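Local coordinates for protein myosin-I heavy chain (Dictyostelium discoideum, PDB 5EJY) that works as an actin-based motor with ATPase activity in the early steps of phagocytosis and in adhesion, this chain being its first MyTH4-FERM tail module, at residues 100-105 against 135-140; 246-251 against 288-293; 347-352 against 380-385. All coordinates share one frame; numbering follows the deposited sequence.

Interaction 1 (100-105 against 135-140)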
loop_
_atom_site.group_PDB
_atom_site.type_symbol
_atom_site.label_atom_id
_atom_site.label_comp_id
_atom_site.label_asym_id
_atom_site.label_seq_id
_atom_site.Cartn_x
_atom_site.Cartn_y
_atom_site.Cartn_z
ATOM N N SER A 100 -17.232 -8.588 -17.479
ATOM C CA SER A 100 -18.497 -8.688 -18.190
ATOM C C SER A 100 -19.697 -8.871 -17.259
ATOM O O SER A 100 -20.823 -9.009 -17.729
ATOM C CB SER A 100 -18.434 -9.809 -19.239
ATOM O OG SER A 100 -18.098 -11.045 -18.639
ATOM N N LEU A 101 -19.458 -8.881 -15.946
ATOM C CA LEU A 101 -20.546 -8.903 -14.981
ATOM C C LEU A 101 -20.732 -7.540 -14.297
ATOM O O LEU A 101 -21.632 -7.363 -13.502
ATOM C CB LEU A 101 -20.321 -9.981 -13.917
ATOM C CG LEU A 101 -20.706 -11.421 -14.279
ATOM C CD1 LEU A 101 -20.207 -12.372 -13.228
ATOM C CD2 LEU A 101 -22.228 -11.551 -14.430
ATOM N N ARG A 102 -19.862 -6.587 -14.593
ATOM C CA ARG A 102 -19.888 -5.322 -13.864
ATOM C C ARG A 102 -21.164 -4.549 -14.146
ATOM O O ARG A 102 -21.811 -4.031 -13.210
ATOM C CB ARG A 102 -18.657 -4.475 -14.210
ATOM C CG ARG A 102 -17.362 -5.106 -13.692
ATOM C CD ARG A 102 -16.149 -4.312 -14.079
ATOM N NE ARG A 102 -14.936 -4.905 -13.518
ATOM C CZ ARG A 102 -13.725 -4.392 -13.662
ATOM N NH1 ARG A 102 -13.567 -3.261 -14.328
ATOM N NH2 ARG A 102 -12.673 -4.995 -13.116
ATOM N N ASP A 103 -21.535 -4.462 -15.419
ATOM C CA ASP A 103 -22.736 -3.674 -15.757
ATOM C C ASP A 103 -23.988 -4.338 -15.207
ATOM O O ASP A 103 -24.899 -3.665 -14.718
ATOM C CB ASP A 103 -22.839 -3.405 -17.258
ATOM C CG ASP A 103 -21.783 -2.423 -17.742
ATOM O OD1 ASP A 103 -21.137 -1.752 -16.898
ATOM O OD2 ASP A 103 -21.597 -2.315 -18.967
ATOM N N GLU A 104 -24.014 -5.667 -15.256
ATOM C CA GLU A 104 -25.066 -6.441 -14.605
ATOM C C GLU A 104 -25.277 -6.007 -13.155
ATOM O O GLU A 104 -26.399 -5.678 -12.750
ATOM C CB GLU A 104 -24.736 -7.937 -14.653
ATOM C CG GLU A 104 -25.717 -8.811 -13.885
ATOM C CD GLU A 104 -26.998 -9.077 -14.656
ATOM O OE1 GLU A 104 -26.941 -9.143 -15.903
ATOM O OE2 GLU A 104 -28.061 -9.211 -14.006
ATOM N N ILE A 105 -24.196 -6.019 -12.375
ATOM C CA ILE A 105 -24.243 -5.608 -10.980
ATOM C C ILE A 105 -24.780 -4.191 -10.827
ATOM O O ILE A 105 -25.675 -3.945 -10.009
ATOM C CB ILE A 105 -22.852 -5.736 -10.296
ATOM C CG1 ILE A 105 -22.413 -7.208 -10.253
ATOM C CG2 ILE A 105 -22.868 -5.117 -8.890
ATOM C CD1 ILE A 105 -20.888 -7.390 -10.179
ATOM N N THR A 135 -14.875 -0.211 -5.739
ATOM C CA THR A 135 -14.180 -1.426 -6.178
ATOM C C THR A 135 -13.888 -1.473 -7.688
ATOM O O THR A 135 -12.775 -1.809 -8.099
ATOM C CB THR A 135 -14.937 -2.712 -5.728
ATOM O OG1 THR A 135 -15.312 -2.593 -4.345
ATOM C CG2 THR A 135 -14.038 -3.978 -5.919
ATOM N N PHE A 136 -14.889 -1.162 -8.513
ATOM C CA PHE A 136 -14.711 -1.117 -9.967
ATOM C C PHE A 136 -15.816 -0.250 -10.576
ATOM O O PHE A 136 -16.908 -0.131 -10.005
ATOM C CB PHE A 136 -14.769 -2.529 -10.600
ATOM C CG PHE A 136 -15.983 -3.309 -10.199
ATOM C CD1 PHE A 136 -17.212 -3.078 -10.813
ATOM C CD2 PHE A 136 -15.915 -4.236 -9.166
ATOM C CE1 PHE A 136 -18.348 -3.765 -10.414
ATOM C CE2 PHE A 136 -17.046 -4.935 -8.762
ATOM C CZ PHE A 136 -18.268 -4.694 -9.389
ATOM N N PRO A 137 -15.536 0.358 -11.729
ATOM C CA PRO A 137 -16.549 1.217 -12.332
ATOM C C PRO A 137 -17.425 0.450 -13.319
ATOM O O PRO A 137 -17.106 -0.676 -13.710
ATOM C CB PRO A 137 -15.708 2.264 -13.056
ATOM C CG PRO A 137 -14.510 1.456 -13.540
ATOM C CD PRO A 137 -14.265 0.393 -12.480
ATOM N N PRO A 138 -18.563 1.053 -13.708
ATOM C CA PRO A 138 -19.318 0.494 -14.829
ATOM C C PRO A 138 -18.438 0.550 -16.067
ATOM O O PRO A 138 -17.515 1.364 -16.106
ATOM C CB PRO A 138 -20.497 1.482 -14.993
ATOM C CG PRO A 138 -20.592 2.210 -13.648
ATOM C CD PRO A 138 -19.155 2.289 -13.171
ATOM N N THR A 139 -18.715 -0.278 -17.066
ATOM C CA THR A 139 -17.986 -0.197 -18.320
ATOM C C THR A 139 -18.398 1.074 -19.059
ATOM O O THR A 139 -19.367 1.727 -18.687
ATOM C CB THR A 139 -18.221 -1.421 -19.235
ATOM O OG1 THR A 139 -19.476 -1.294 -19.910
ATOM C CG2 THR A 139 -18.185 -2.731 -18.446
ATOM N N ARG A 140 -17.661 1.408 -20.112
ATOM C CA ARG A 140 -17.915 2.617 -20.885
ATOM C C ARG A 140 -19.324 2.649 -21.472
ATOM O O ARG A 140 -19.839 3.717 -21.788
ATOM C CB ARG A 140 -16.897 2.743 -22.019
ATOM C CG ARG A 140 -16.967 1.612 -23.014
HETATM O O HOH W 1 -15.355 -1.602 -15.731
#

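Interaction 2 (246-251 against 288-293)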
loop_
_atom_site.group_PDB
_atom_site.type_symbol
_atom_site.label_atom_id
_atom_site.label_comp_id
_atom_site.label_asym_id
_atom_site.label_seq_id
_atom_site.Cartn_x
_atom_site.Cartn_y
_atom_site.Cartn_z
ATOM N N THR A 246 9.017 6.437 0.824
ATOM C CA THR A 246 7.785 5.775 0.391
ATOM C C THR A 246 7.247 5.005 1.575
ATOM O O THR A 246 7.907 4.899 2.606
ATOM C CB THR A 246 7.992 4.756 -0.775
ATOM O OG1 THR A 246 8.695 3.588 -0.301
ATOM C CG2 THR A 246 8.762 5.396 -1.935
ATOM N N ILE A 247 6.060 4.442 1.412
ATOM C CA ILE A 247 5.477 3.604 2.438
ATOM C C ILE A 247 5.609 2.173 1.953
ATOM O O ILE A 247 5.254 1.874 0.814
ATOM C CB ILE A 247 3.988 3.951 2.655
ATOM C CG1 ILE A 247 3.858 5.384 3.207
ATOM C CG2 ILE A 247 3.349 2.953 3.626
ATOM C CD1 ILE A 247 2.430 5.924 3.214
ATOM N N ILE A 248 6.135 1.299 2.809
ATOM C CA ILE A 248 6.268 -0.114 2.474
ATOM C C ILE A 248 5.373 -0.967 3.365
ATOM O O ILE A 248 4.837 -0.481 4.370
ATOM C CB ILE A 248 7.756 -0.602 2.567
ATOM C CG1 ILE A 248 8.322 -0.373 3.969
ATOM C CG2 ILE A 248 8.604 0.087 1.514
ATOM C CD1 ILE A 248 8.177 -1.556 4.891
ATOM N N GLU A 249 5.185 -2.228 2.981
ATOM C CA GLU A 249 4.442 -3.157 3.816
ATOM C C GLU A 249 5.405 -4.068 4.562
ATOM O O GLU A 249 6.446 -4.468 4.037
ATOM C CB GLU A 249 3.435 -3.978 2.997
ATOM C CG GLU A 249 4.015 -4.673 1.818
ATOM C CD GLU A 249 2.980 -5.472 1.030
ATOM O OE1 GLU A 249 3.086 -6.706 1.026
ATOM O OE2 GLU A 249 2.073 -4.871 0.417
ATOM N N SER A 250 5.063 -4.369 5.803
ATOM C CA SER A 250 5.899 -5.222 6.633
ATOM C C SER A 250 5.041 -6.304 7.268
ATOM O O SER A 250 4.180 -6.020 8.095
ATOM C CB SER A 250 6.596 -4.396 7.711
ATOM O OG SER A 250 7.381 -5.216 8.556
ATOM N N PHE A 251 5.273 -7.547 6.861
ATOM C CA PHE A 251 4.558 -8.682 7.423
ATOM C C PHE A 251 5.537 -9.491 8.252
ATOM O O PHE A 251 6.469 -10.086 7.706
ATOM C CB PHE A 251 4.007 -9.573 6.318
ATOM C CG PHE A 251 2.782 -9.045 5.657
ATOM C CD1 PHE A 251 1.531 -9.342 6.163
ATOM C CD2 PHE A 251 2.876 -8.275 4.506
ATOM C CE1 PHE A 251 0.391 -8.868 5.545
ATOM C CE2 PHE A 251 1.744 -7.795 3.883
ATOM C CZ PHE A 251 0.500 -8.092 4.398
ATOM N N VAL A 288 5.232 0.901 6.940
ATOM C CA VAL A 288 6.395 1.633 7.426
ATOM C C VAL A 288 6.807 2.714 6.430
ATOM O O VAL A 288 6.854 2.472 5.215
ATOM C CB VAL A 288 7.596 0.683 7.660
ATOM C CG1 VAL A 288 8.739 1.435 8.326
ATOM C CG2 VAL A 288 7.171 -0.510 8.519
ATOM N N PHE A 289 7.096 3.901 6.960
ATOM C CA PHE A 289 7.522 5.062 6.170
ATOM C C PHE A 289 9.057 5.120 6.194
ATOM O O PHE A 289 9.641 5.442 7.228
ATOM C CB PHE A 289 6.910 6.313 6.822
ATOM C CG PHE A 289 7.106 7.604 6.057
ATOM C CD1 PHE A 289 6.842 7.693 4.699
ATOM C CD2 PHE A 289 7.491 8.754 6.732
ATOM C CE1 PHE A 289 6.988 8.913 4.014
ATOM C CE2 PHE A 289 7.629 9.983 6.059
ATOM C CZ PHE A 289 7.381 10.057 4.704
ATOM N N LYS A 290 9.706 4.779 5.075
ATOM C CA LYS A 290 11.164 4.640 5.027
ATOM C C LYS A 290 11.740 5.391 3.848
ATOM O O LYS A 290 11.036 5.652 2.879
ATOM C CB LYS A 290 11.562 3.167 4.788
ATOM C CG LYS A 290 11.252 2.192 5.885
ATOM C CD LYS A 290 11.913 0.860 5.518
ATOM C CE LYS A 290 13.257 1.122 4.814
ATOM N NZ LYS A 290 13.998 -0.110 4.364
ATOM N N LYS A 291 13.052 5.628 3.873
ATOM C CA LYS A 291 13.695 6.286 2.745
ATOM C C LYS A 291 14.131 5.262 1.718
ATOM O O LYS A 291 14.944 4.381 2.019
ATOM C CB LYS A 291 14.895 7.129 3.175
ATOM C CG LYS A 291 15.445 7.967 2.026
ATOM C CD LYS A 291 16.444 9.013 2.507
ATOM C CE LYS A 291 16.933 9.855 1.345
ATOM N NZ LYS A 291 17.708 11.042 1.803
ATOM N N LYS A 292 13.596 5.392 0.510
ATOM C CA LYS A 292 13.855 4.418 -0.550
ATOM C C LYS A 292 14.946 4.898 -1.504
ATOM O O LYS A 292 15.827 4.127 -1.919
ATOM C CB LYS A 292 12.568 4.176 -1.353
ATOM C CG LYS A 292 12.714 3.171 -2.520
ATOM C CD LYS A 292 11.349 2.943 -3.189
ATOM C CE LYS A 292 11.446 2.000 -4.393
ATOM N NZ LYS A 292 10.084 1.863 -5.004
ATOM N N LEU A 293 14.865 6.171 -1.874
ATOM C CA LEU A 293 15.696 6.710 -2.953
ATOM C C LEU A 293 16.616 7.802 -2.429
ATOM O O LEU A 293 16.200 8.647 -1.636
ATOM C CB LEU A 293 14.803 7.260 -4.069
ATOM C CG LEU A 293 13.988 6.194 -4.811
ATOM C CD1 LEU A 293 12.762 6.790 -5.473
ATOM C CD2 LEU A 293 14.872 5.489 -5.836
HETATM O O HOH W 2 10.668 3.161 1.317
#

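Interaction 3 (347-352 against 380-385)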
loop_
_atom_site.group_PDB
_atom_site.type_symbol
_atom_site.label_atom_id
_atom_site.label_comp_id
_atom_site.label_asym_id
_atom_site.label_seq_id
_atom_site.Cartn_x
_atom_site.Cartn_y
_atom_site.Cartn_z
ATOM N N SER A 347 22.738 8.109 29.203
ATOM C CA SER A 347 23.841 8.777 29.869
ATOM C C SER A 347 24.797 7.760 30.491
ATOM O O SER A 347 24.736 6.571 30.170
ATOM C CB SER A 347 23.316 9.743 30.936
ATOM O OG SER A 347 24.288 10.724 31.226
ATOM N N ASP A 348 25.669 8.238 31.381
ATOM C CA ASP A 348 26.741 7.431 31.982
ATOM C C ASP A 348 26.331 6.040 32.460
ATOM O O ASP A 348 25.199 5.826 32.900
ATOM C CB ASP A 348 27.385 8.189 33.149
ATOM C CG ASP A 348 28.325 9.280 32.687
ATOM O OD1 ASP A 348 28.625 9.334 31.473
ATOM O OD2 ASP A 348 28.779 10.073 33.543
ATOM N N TYR A 349 27.273 5.101 32.387
ATOM C CA TYR A 349 27.052 3.737 32.876
ATOM C C TYR A 349 26.647 3.681 34.349
ATOM O O TYR A 349 27.143 4.449 35.172
ATOM C CB TYR A 349 28.316 2.883 32.687
ATOM C CG TYR A 349 28.251 1.555 33.416
ATOM C CD1 TYR A 349 27.929 0.385 32.742
ATOM C CD2 TYR A 349 28.495 1.474 34.784
ATOM C CE1 TYR A 349 27.858 -0.825 33.406
ATOM C CE2 TYR A 349 28.422 0.271 35.457
ATOM C CZ TYR A 349 28.105 -0.876 34.763
ATOM O OH TYR A 349 28.033 -2.080 35.427
ATOM N N THR A 350 25.747 2.760 34.676
ATOM C CA THR A 350 25.504 2.387 36.063
ATOM C C THR A 350 25.305 0.879 36.118
ATOM O O THR A 350 24.863 0.274 35.137
ATOM C CB THR A 350 24.265 3.086 36.655
ATOM O OG1 THR A 350 23.076 2.508 36.105
ATOM C CG2 THR A 350 24.293 4.580 36.362
ATOM N N ASP A 351 25.641 0.269 37.252
ATOM C CA ASP A 351 25.442 -1.168 37.421
ATOM C C ASP A 351 23.965 -1.503 37.218
ATOM O O ASP A 351 23.616 -2.631 36.855
ATOM C CB ASP A 351 25.909 -1.642 38.806
ATOM C CG ASP A 351 27.420 -1.581 38.979
ATOM O OD1 ASP A 351 28.154 -1.848 38.010
ATOM O OD2 ASP A 351 27.880 -1.286 40.101
ATOM N N GLU A 352 23.103 -0.514 37.439
ATOM C CA GLU A 352 21.669 -0.687 37.226
ATOM C C GLU A 352 21.354 -0.758 35.732
ATOM O O GLU A 352 20.469 -1.504 35.310
ATOM C CB GLU A 352 20.880 0.449 37.883
ATOM N N ASN A 380 32.061 -2.448 28.132
ATOM C CA ASN A 380 33.337 -1.759 28.240
ATOM C C ASN A 380 33.440 -0.550 27.322
ATOM O O ASN A 380 33.982 0.486 27.705
ATOM N N LYS A 381 32.938 -0.683 26.101
ATOM C CA LYS A 381 32.967 0.431 25.163
ATOM C C LYS A 381 32.034 1.528 25.670
ATOM O O LYS A 381 32.302 2.716 25.495
ATOM C CB LYS A 381 32.557 -0.027 23.760
ATOM C CG LYS A 381 32.843 0.992 22.658
ATOM C CD LYS A 381 34.332 1.101 22.363
ATOM C CE LYS A 381 34.607 2.129 21.277
ATOM N NZ LYS A 381 36.001 2.055 20.752
ATOM N N TYR A 382 30.947 1.113 26.315
ATOM C CA TYR A 382 29.950 2.030 26.862
ATOM C C TYR A 382 30.540 2.813 28.035
ATOM O O TYR A 382 30.503 4.050 28.050
ATOM C CB TYR A 382 28.715 1.235 27.299
ATOM C CG TYR A 382 27.692 1.991 28.122
ATOM C CD1 TYR A 382 26.953 1.335 29.097
ATOM C CD2 TYR A 382 27.438 3.341 27.904
ATOM C CE1 TYR A 382 26.011 2.000 29.852
ATOM C CE2 TYR A 382 26.494 4.020 28.660
ATOM C CZ TYR A 382 25.783 3.339 29.631
ATOM O OH TYR A 382 24.839 3.988 30.392
ATOM N N LYS A 383 31.096 2.086 29.006
ATOM C CA LYS A 383 31.782 2.705 30.139
ATOM C C LYS A 383 32.788 3.739 29.649
ATOM O O LYS A 383 32.988 4.774 30.280
ATOM C CB LYS A 383 32.507 1.649 30.976
ATOM C CG LYS A 383 31.612 0.817 31.886
ATOM C CD LYS A 383 32.458 -0.137 32.722
ATOM C CE LYS A 383 31.636 -0.853 33.784
ATOM N NZ LYS A 383 32.506 -1.703 34.654
ATOM N N SER A 384 33.402 3.448 28.508
ATOM C CA SER A 384 34.430 4.297 27.915
ATOM C C SER A 384 33.991 5.718 27.549
ATOM O O SER A 384 34.834 6.599 27.381
ATOM C CB SER A 384 34.988 3.619 26.662
ATOM O OG SER A 384 35.620 4.557 25.806
ATOM N N HIS A 385 32.688 5.944 27.406
ATOM C CA HIS A 385 32.206 7.227 26.875
ATOM C C HIS A 385 31.994 8.331 27.915
ATOM O O HIS A 385 30.923 8.943 27.967
ATOM C CB HIS A 385 30.929 7.016 26.058
ATOM C CG HIS A 385 31.110 6.094 24.892
ATOM N ND1 HIS A 385 31.961 6.380 23.847
ATOM C CD2 HIS A 385 30.551 4.894 24.607
ATOM C CE1 HIS A 385 31.917 5.396 22.965
ATOM N NE2 HIS A 385 31.069 4.482 23.403
HETATM O O HOH W 3 29.294 5.820 30.181
#

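Interaction 1 (100-105 against 135-140)
Within the helical MyTH4 domain, Arg102 and Asp103, in the first turn of helix 102-112, grip Phe136 and Thr139 of the loop that links helix 119-133 to helix 143-155. Asp103 holds the loop by a two-pronged carboxylate. Its OD1 accepts the backbone N-H of Thr139 through the syn lone pair, OD1 to N 2.8 Å with 160° at the hydrogen, while OD2 accepts a hydrogen bond from Thr139 OG1 at 2.5 Å, also from the syn side. Thr139 OG1 lies between its own backbone N and carbonyl carbon (chi1 79°), which puts hydroxyl and amide on the same carboxylate; the hydroxyl also accepts from Lys141 N. Pro138 packs beside OD1 and rests on Ile143 and Phe146 of the next helix. Arg102 reaches toward Phe136, its chain extended from CG to NE. The aliphatic part crosses Phe136, with Arg102 CG 3.5 Å from Phe136 CD1, and the guanidinium then lies over Phe136 CB, its plane only 16° from that of the ring. At the far end of the ring, Ile105 CD1 meets Phe136 CZ at 3.8 Å, and Leu96 of helix 81-97 adds to the apolar surroundings. The polar end of Arg102 is shared out: NE and NH2 donate to the carbonyls of Gly95 and Leu96, at the end of helix 81-97, and NH1 donates to a water 2.8 Å away that in turn donates to Pro137 O. One arginine thus ties a helix C-terminus, a helix start and a loop together, the carbonyls probably favouring its positive charge. The carboxylate, with both oxygens engaged by N-H and O-H donors at the N-terminal turn of its helix, is likely to stay ionised.

Interaction 2 (246-251 against 288-293)
Strands 245-251 and 285-291 pair antiparallel in the mixed sheet of the ubiquitin-like F1 lobe of the FERM domain, and the residues that meet are Thr246 with Lys290, Ile247 with Phe289, and Ile248 with Val288. Four backbone hydrogen bonds make the ladder. Thr246 and Lys290 exchange two, with Thr246 N to Lys290 O at 3.0 Å; Ile248 and Val288 exchange two more, the shorter from Ile248 N to Val288 O at 2.8 Å. Between them Ile247 and Phe289 form a non-hydrogen-bonded pair, CA to CA 4.5 Å, where Ile247 CA sends its hydrogen toward Val288 O.

Apolar packing differs on the two faces. On the face of Ile247 and Phe289, Ile247 CG1 lies 4.1 Å from Phe289 CD1, and both side chains turn to helix 223-233, the Phe289 ring also meeting that of Phe245. On the other face, Ile248 and Val288 lie side by side. A chi1 of 58° brings Ile248 CG1 toward Val288, and chi2, near 93° and off a staggered value, carries Ile248 CD1 to within 3.6 Å of Val288 CB; Val288 CG2 goes on to touch Ser250 CB.

The charged side chains contribute their aliphatic parts. Lys290 CD comes near Ile248 CG1 before NZ pairs with Glu255, and Lys292, extended beyond CG, passes CD across Thr246 CG2 at 3.8 Å before its NZ reaches Asp257. Finally, one water bridges the strands, 2.6 Å from Thr246 OG1 and donating to Lys290 O at 3.0 Å.

Interaction 3 (347-352 against 380-385)
Tyr349 presses its CB over one face of the Tyr382 ring, a CH-pi contact offset toward the rim, 3.7 Å above the plane. Tyr349 CG lies anti to the backbone N (chi1 169°), which lays the ring alongside Lys383. Around Tyr349 CG and Tyr349 CD1 the neighbour is Lys383 CG, with Tyr382 CE1 also 3.8 Å from Tyr349 CD1. Further out, Lys383 CE sits over the ring centre, 3.7 Å from Tyr349 CZ, and Lys383 NZ completes a cation-pi contact 4.8 Å from the centroid. At the tip, Tyr349 OH donates to Asp351 OD1 at 2.6 Å, meeting that oxygen's anti lone pair. All this lies in the helical central lobe (F2) of the FERM domain, where the link between helices 331-346 and 351-360 meets the last part of helix 375-383. Tyr382 slots in under that link, touching Leu342 and Ile353, and its OH donates to Ser347 O at 2.6 Å, in the carbonyl plane. A leucine in place of Tyr382 would probably leave Ser347 O without this donor and open a gap beneath Tyr349 CB. A water accepts from Tyr349 N at 3.1 Å and donates to Tyr382 O.

Overall arrangement
The three contacts follow one another along the chain and sample three parts of the MyTH4-FERM module: interaction 1 the MyTH4 domain, interaction 2 the F1 lobe and interaction 3 the F2 lobe of the FERM domain. Interaction 2 lies near the middle, its centre about 9 Å from the centre of the chain, whereas interactions 1 and 3 sit on opposite sides of that centre, about 66 Å apart between their own centres. From interaction 2 the centres are about 33 Å to interaction 1 and about 34 Å to interaction 3, and nearest atoms stay about 17 Å and about 26 Å apart. None touches another. Helix-to-loop contacts thus occupy the two flanks, and strand pairing the middle.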